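Local coordinates for protein cyclopropane mycolic acid synthase 3 (Mycobacterium tuberculosis, PDB 1L1E) that probably converts a double bond of alpha mycolic acids into a cyclopropane ring, taking the methylene group from S-adenosyl-L-methionine, at residues L57-L62 with Q282-K287; Q145-F150 with W204-P209. One frame throughout, in Å; residues are numbered along the deposited sequence.

Interaction 1: residues L57-L62 with Q282-K287; sequences LGKLNL and QFTLEK
The ammonium group of K59 is gripped by three oxygens where the end of helix 45-58 meets strand 279-286. Its NZ donates to OE1 of Q282 at 2.6 Å, a short bond that lies in the plane of the amide and meets the C=O at 146°, and it also bonds the side-chain oxygen of Q226. The third partner is a water that accepts from K59 NZ at 3.0 Å and gives one of its own hydrogens to the backbone O of Q282, 2.8 Å away. The same water is 2.8 Å from OG1 of T284, so a lysine, a main-chain carbonyl and a threonine hydroxyl share one water. K59 can make these bonds because its chain is fully extended beyond CG (chi2 to chi4 all near 180°), which carries the charge out over the strand. On the way its methylenes pass the threonine, CD lying 3.6 Å from T284 OG1, while the lysine and glutamine chains run roughly at right angles to one another. Strand 279-286 is the antiparallel member of the seven-stranded sheet of a class I methyltransferase, in the order 3-2-1-4-5-7-6, flanked by strands 163-170 and 221-227. Q282 and T284, two residues apart, turn their CB atoms toward K59, whereas F283 between them turns its own away. The glutamine is held at both ends of its amide, since NE2 bonds ND1 of H167, a residue of the carbonate pocket; this probably sets the rotation of the amide and so the direction of OE1. Two amide oxygens and a water are neutral partners, which would stabilise the lysine charge through their dipoles. K59 is the second residue of a type I turn from G58 to N61.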
# COMPACT_ATOMS: atom_id res chain seq x y z
N LEU A 57 -3.59 11.12 2.94
CA LEU A 57 -4.89 11.72 3.20
C LEU A 57 -4.90 13.24 3.04
O LEU A 57 -5.90 13.80 2.62
CB LEU A 57 -5.37 11.33 4.60
CG LEU A 57 -5.52 9.82 4.82
CD1 LEU A 57 -5.99 9.56 6.25
CD2 LEU A 57 -6.52 9.23 3.80
N GLY A 58 -3.79 13.89 3.36
CA GLY A 58 -3.73 15.34 3.22
C GLY A 58 -3.97 15.77 1.78
O GLY A 58 -4.45 16.87 1.53
N LYS A 59 -3.64 14.89 0.84
CA LYS A 59 -3.80 15.17 -0.59
C LYS A 59 -5.24 15.05 -1.09
O LYS A 59 -5.57 15.52 -2.19
CB LYS A 59 -2.90 14.23 -1.39
CG LYS A 59 -1.41 14.48 -1.17
CD LYS A 59 -0.56 13.43 -1.84
CE LYS A 59 0.92 13.70 -1.65
NZ LYS A 59 1.75 12.51 -2.05
N LEU A 60 -6.10 14.43 -0.30
CA LEU A 60 -7.49 14.24 -0.68
C LEU A 60 -8.38 15.41 -0.22
O LEU A 60 -9.60 15.37 -0.40
CB LEU A 60 -8.01 12.92 -0.11
CG LEU A 60 -7.20 11.69 -0.53
CD1 LEU A 60 -7.79 10.42 0.07
CD2 LEU A 60 -7.21 11.60 -2.04
N ASN A 61 -7.76 16.42 0.36
CA ASN A 61 -8.46 17.61 0.85
C ASN A 61 -9.80 17.24 1.52
O ASN A 61 -10.86 17.78 1.21
CB ASN A 61 -8.65 18.60 -0.31
CG ASN A 61 -7.32 19.08 -0.88
OD1 ASN A 61 -7.26 19.58 -2.01
ND2 ASN A 61 -6.25 18.92 -0.10
N LEU A 62 -9.71 16.30 2.46
CA LEU A 62 -10.85 15.81 3.21
C LEU A 62 -11.57 16.88 4.04
O LEU A 62 -10.94 17.71 4.71
CB LEU A 62 -10.42 14.67 4.14
CG LEU A 62 -10.05 13.34 3.50
CD1 LEU A 62 -9.47 12.41 4.55
CD2 LEU A 62 -11.29 12.71 2.86
N GLN A 282 3.42 8.07 -5.18
CA GLN A 282 2.07 8.40 -4.75
C GLN A 282 1.55 9.28 -5.87
O GLN A 282 2.10 10.36 -6.13
CB GLN A 282 2.07 9.18 -3.43
CG GLN A 282 2.48 8.39 -2.17
CD GLN A 282 1.91 9.01 -0.89
OE1 GLN A 282 1.65 10.21 -0.83
NE2 GLN A 282 1.70 8.18 0.14
N PHE A 283 0.50 8.81 -6.55
CA PHE A 283 -0.09 9.56 -7.65
C PHE A 283 -1.38 10.21 -7.19
O PHE A 283 -2.27 9.53 -6.66
CB PHE A 283 -0.43 8.65 -8.83
CG PHE A 283 0.75 7.92 -9.41
CD1 PHE A 283 1.16 6.71 -8.87
CD2 PHE A 283 1.42 8.42 -10.52
CE1 PHE A 283 2.23 6.00 -9.44
CE2 PHE A 283 2.48 7.73 -11.10
CZ PHE A 283 2.89 6.51 -10.55
N THR A 284 -1.50 11.51 -7.40
CA THR A 284 -2.72 12.19 -7.05
C THR A 284 -3.45 12.32 -8.37
O THR A 284 -2.94 12.91 -9.33
CB THR A 284 -2.46 13.58 -6.45
OG1 THR A 284 -1.65 13.44 -5.26
CG2 THR A 284 -3.78 14.23 -6.08
N LEU A 285 -4.64 11.74 -8.44
CA LEU A 285 -5.44 11.78 -9.66
C LEU A 285 -6.77 12.49 -9.43
O LEU A 285 -7.51 12.16 -8.50
CB LEU A 285 -5.69 10.36 -10.14
CG LEU A 285 -4.49 9.42 -10.09
CD1 LEU A 285 -4.94 8.03 -10.46
CD2 LEU A 285 -3.39 9.90 -11.01
N GLU A 286 -7.08 13.46 -10.28
CA GLU A 286 -8.33 14.21 -10.17
C GLU A 286 -9.29 13.82 -11.28
O GLU A 286 -8.90 13.72 -12.44
CB GLU A 286 -8.06 15.71 -10.22
CG GLU A 286 -7.39 16.26 -8.98
CD GLU A 286 -7.30 17.77 -8.99
OE1 GLU A 286 -8.33 18.41 -9.31
OE2 GLU A 286 -6.23 18.32 -8.69
N LYS A 287 -10.56 13.61 -10.92
CA LYS A 287 -11.57 13.23 -11.91
C LYS A 287 -11.80 14.39 -12.87
O LYS A 287 -11.49 15.54 -12.55
CB LYS A 287 -12.88 12.86 -11.20
CG LYS A 287 -14.02 12.51 -12.16
CD LYS A 287 -15.14 11.75 -11.45
CE LYS A 287 -16.21 11.33 -12.45
NZ LYS A 287 -17.17 10.33 -11.90
O HOH W 1 1.05 12.71 -4.99

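Interaction 2: residues Q145-F150 with W204-P209; sequences QRYHHF and WLPSIP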
# COMPACT_ATOMS: atom_id res chain seq x y z
N GLN A 145 -3.63 -6.85 -16.54
CA GLN A 145 -4.85 -7.07 -17.33
C GLN A 145 -6.11 -6.42 -16.75
O GLN A 145 -7.11 -6.29 -17.45
CB GLN A 145 -5.13 -8.57 -17.51
CG GLN A 145 -5.47 -9.29 -16.22
CD GLN A 145 -4.24 -9.76 -15.46
OE1 GLN A 145 -3.18 -9.13 -15.51
NE2 GLN A 145 -4.37 -10.88 -14.76
N ARG A 146 -6.07 -6.03 -15.48
CA ARG A 146 -7.24 -5.43 -14.85
C ARG A 146 -7.11 -3.92 -14.64
O ARG A 146 -8.03 -3.28 -14.14
CB ARG A 146 -7.50 -6.10 -13.50
CG ARG A 146 -7.44 -7.62 -13.54
CD ARG A 146 -8.58 -8.23 -12.75
NE ARG A 146 -8.52 -7.89 -11.34
CZ ARG A 146 -9.53 -8.05 -10.49
NH1 ARG A 146 -10.69 -8.54 -10.92
NH2 ARG A 146 -9.39 -7.75 -9.21
N TYR A 147 -5.97 -3.34 -15.04
CA TYR A 147 -5.76 -1.91 -14.85
C TYR A 147 -6.87 -1.02 -15.40
O TYR A 147 -7.39 -0.16 -14.68
CB TYR A 147 -4.41 -1.48 -15.45
CG TYR A 147 -3.19 -1.94 -14.66
CD1 TYR A 147 -1.90 -1.70 -15.13
CD2 TYR A 147 -3.33 -2.61 -13.43
CE1 TYR A 147 -0.78 -2.11 -14.41
CE2 TYR A 147 -2.22 -3.02 -12.71
CZ TYR A 147 -0.94 -2.77 -13.20
OH TYR A 147 0.17 -3.18 -12.48
N HIS A 148 -7.25 -1.21 -16.67
CA HIS A 148 -8.29 -0.36 -17.23
C HIS A 148 -9.57 -0.41 -16.41
O HIS A 148 -10.22 0.61 -16.20
CB HIS A 148 -8.65 -0.75 -18.66
CG HIS A 148 -9.87 -0.03 -19.17
ND1 HIS A 148 -9.83 1.27 -19.61
CD2 HIS A 148 -11.17 -0.41 -19.23
CE1 HIS A 148 -11.05 1.67 -19.91
NE2 HIS A 148 -11.88 0.66 -19.69
N HIS A 149 -9.94 -1.61 -15.97
CA HIS A 149 -11.15 -1.81 -15.20
C HIS A 149 -11.09 -1.03 -13.87
O HIS A 149 -12.03 -0.33 -13.50
CB HIS A 149 -11.35 -3.31 -14.94
CG HIS A 149 -12.69 -3.65 -14.37
ND1 HIS A 149 -13.82 -2.92 -14.62
CD2 HIS A 149 -13.07 -4.67 -13.56
CE1 HIS A 149 -14.85 -3.46 -13.98
NE2 HIS A 149 -14.42 -4.52 -13.33
N PHE A 150 -9.96 -1.14 -13.18
CA PHE A 150 -9.76 -0.44 -11.92
C PHE A 150 -9.96 1.06 -12.08
O PHE A 150 -10.70 1.69 -11.33
CB PHE A 150 -8.35 -0.73 -11.40
CG PHE A 150 -7.98 0.09 -10.20
CD1 PHE A 150 -8.55 -0.16 -8.96
CD2 PHE A 150 -7.03 1.11 -10.32
CE1 PHE A 150 -8.18 0.59 -7.84
CE2 PHE A 150 -6.66 1.87 -9.20
CZ PHE A 150 -7.23 1.61 -7.96
N TRP A 204 1.71 -7.49 -10.16
CA TRP A 204 2.50 -6.89 -11.23
C TRP A 204 3.02 -5.54 -10.77
O TRP A 204 2.35 -4.83 -10.03
CB TRP A 204 1.61 -6.73 -12.47
CG TRP A 204 2.30 -6.21 -13.69
CD1 TRP A 204 2.32 -4.93 -14.15
CD2 TRP A 204 3.08 -6.98 -14.61
NE1 TRP A 204 3.05 -4.85 -15.31
CE2 TRP A 204 3.53 -6.10 -15.61
CE3 TRP A 204 3.43 -8.33 -14.69
CZ2 TRP A 204 4.32 -6.52 -16.68
CZ3 TRP A 204 4.22 -8.76 -15.76
CH2 TRP A 204 4.65 -7.85 -16.74
N LEU A 205 4.25 -5.21 -11.18
CA LEU A 205 4.85 -3.92 -10.83
C LEU A 205 4.77 -3.06 -12.08
O LEU A 205 5.38 -3.38 -13.10
CB LEU A 205 6.32 -4.11 -10.41
CG LEU A 205 6.52 -5.03 -9.20
CD1 LEU A 205 7.99 -5.07 -8.81
CD2 LEU A 205 5.67 -4.51 -8.04
N PRO A 206 4.00 -1.97 -12.03
CA PRO A 206 3.87 -1.12 -13.21
C PRO A 206 4.97 -0.10 -13.40
O PRO A 206 5.69 0.25 -12.45
CB PRO A 206 2.53 -0.43 -12.98
CG PRO A 206 2.57 -0.20 -11.50
CD PRO A 206 3.07 -1.54 -10.97
N SER A 207 5.11 0.35 -14.64
CA SER A 207 6.06 1.38 -15.01
C SER A 207 5.26 2.66 -14.81
O SER A 207 4.02 2.62 -14.81
CB SER A 207 6.48 1.25 -16.49
OG SER A 207 5.43 1.66 -17.36
N ILE A 208 5.96 3.78 -14.64
CA ILE A 208 5.28 5.06 -14.46
C ILE A 208 4.42 5.41 -15.68
O ILE A 208 3.28 5.86 -15.52
CB ILE A 208 6.31 6.17 -14.16
CG1 ILE A 208 6.94 5.92 -12.79
CG2 ILE A 208 5.63 7.53 -14.17
CD1 ILE A 208 8.09 6.84 -12.45
N PRO A 209 4.95 5.21 -16.90
CA PRO A 209 4.19 5.51 -18.12
C PRO A 209 2.87 4.72 -18.19
O PRO A 209 1.87 5.22 -18.71
CB PRO A 209 5.16 5.10 -19.23
CG PRO A 209 6.48 5.54 -18.64
CD PRO A 209 6.37 4.98 -17.23
O HOH W 2 -0.37 -4.85 -10.40
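Apolar packing of Y147 against W204 and P206 joins the start of helix 147-157 to the loop leading into helix 208-216. The outer end of the phenol does the touching. Its CZ lies 4.0 Å from CD1 of W204, and its CE1 is equally far, 4.0 Å, from CB of P206. Both partners meet the tyrosine side chain at about a right angle. The indole, swung anti to its own backbone N (chi1 -175°), presents its CD1 edge, and Y147 OH sits in the indole plane just 3.2 Å from that carbon. The proline ring borders the same oxygen, its CB being 3.7 Å from Y147 OH.

Polar contact between the segments runs through one water. The hydroxyl of Y147 donates to it at 2.7 Å, within the plane of the phenol ring, and the water in turn donates to the backbone O of W204 at 2.7 Å.

Other aromatic contacts of the tyrosine are with F139, on which its ring stacks, and H144. The cofactor pocket is close by: R146 touches S-adenosylhomocysteine and forms a salt bridge with E124, while the side chain of Y147 is about 10 Å from the bound cofactor. Because the water accepts from the phenol and donates a hydrogen of its own to the W204 carbonyl, the hydroxyl has a partner as a donor although the side-chain atoms touching it across the contact are carbon.

From the N terminus, the chain reaches residues 57-62 first, at the end of the helix that precedes the opening strand of the sheet, and their partner comes only with the last strand, at 282-287. Interaction 1 therefore closes a loop of 219 residues holding most of the sheet. Interaction 2 lies wholly within it: residues 145-150 follow strand 132-136, and the segment 204-209 comes after strand 163-170 and helix 189-199, closing a loop of 53 residues. The two loops do not cross. Interaction 1 ties a helix end to the antiparallel strand, whereas interaction 2 joins helix 147-157 to the approach to helix 208-216; their centres lie 19 Å apart.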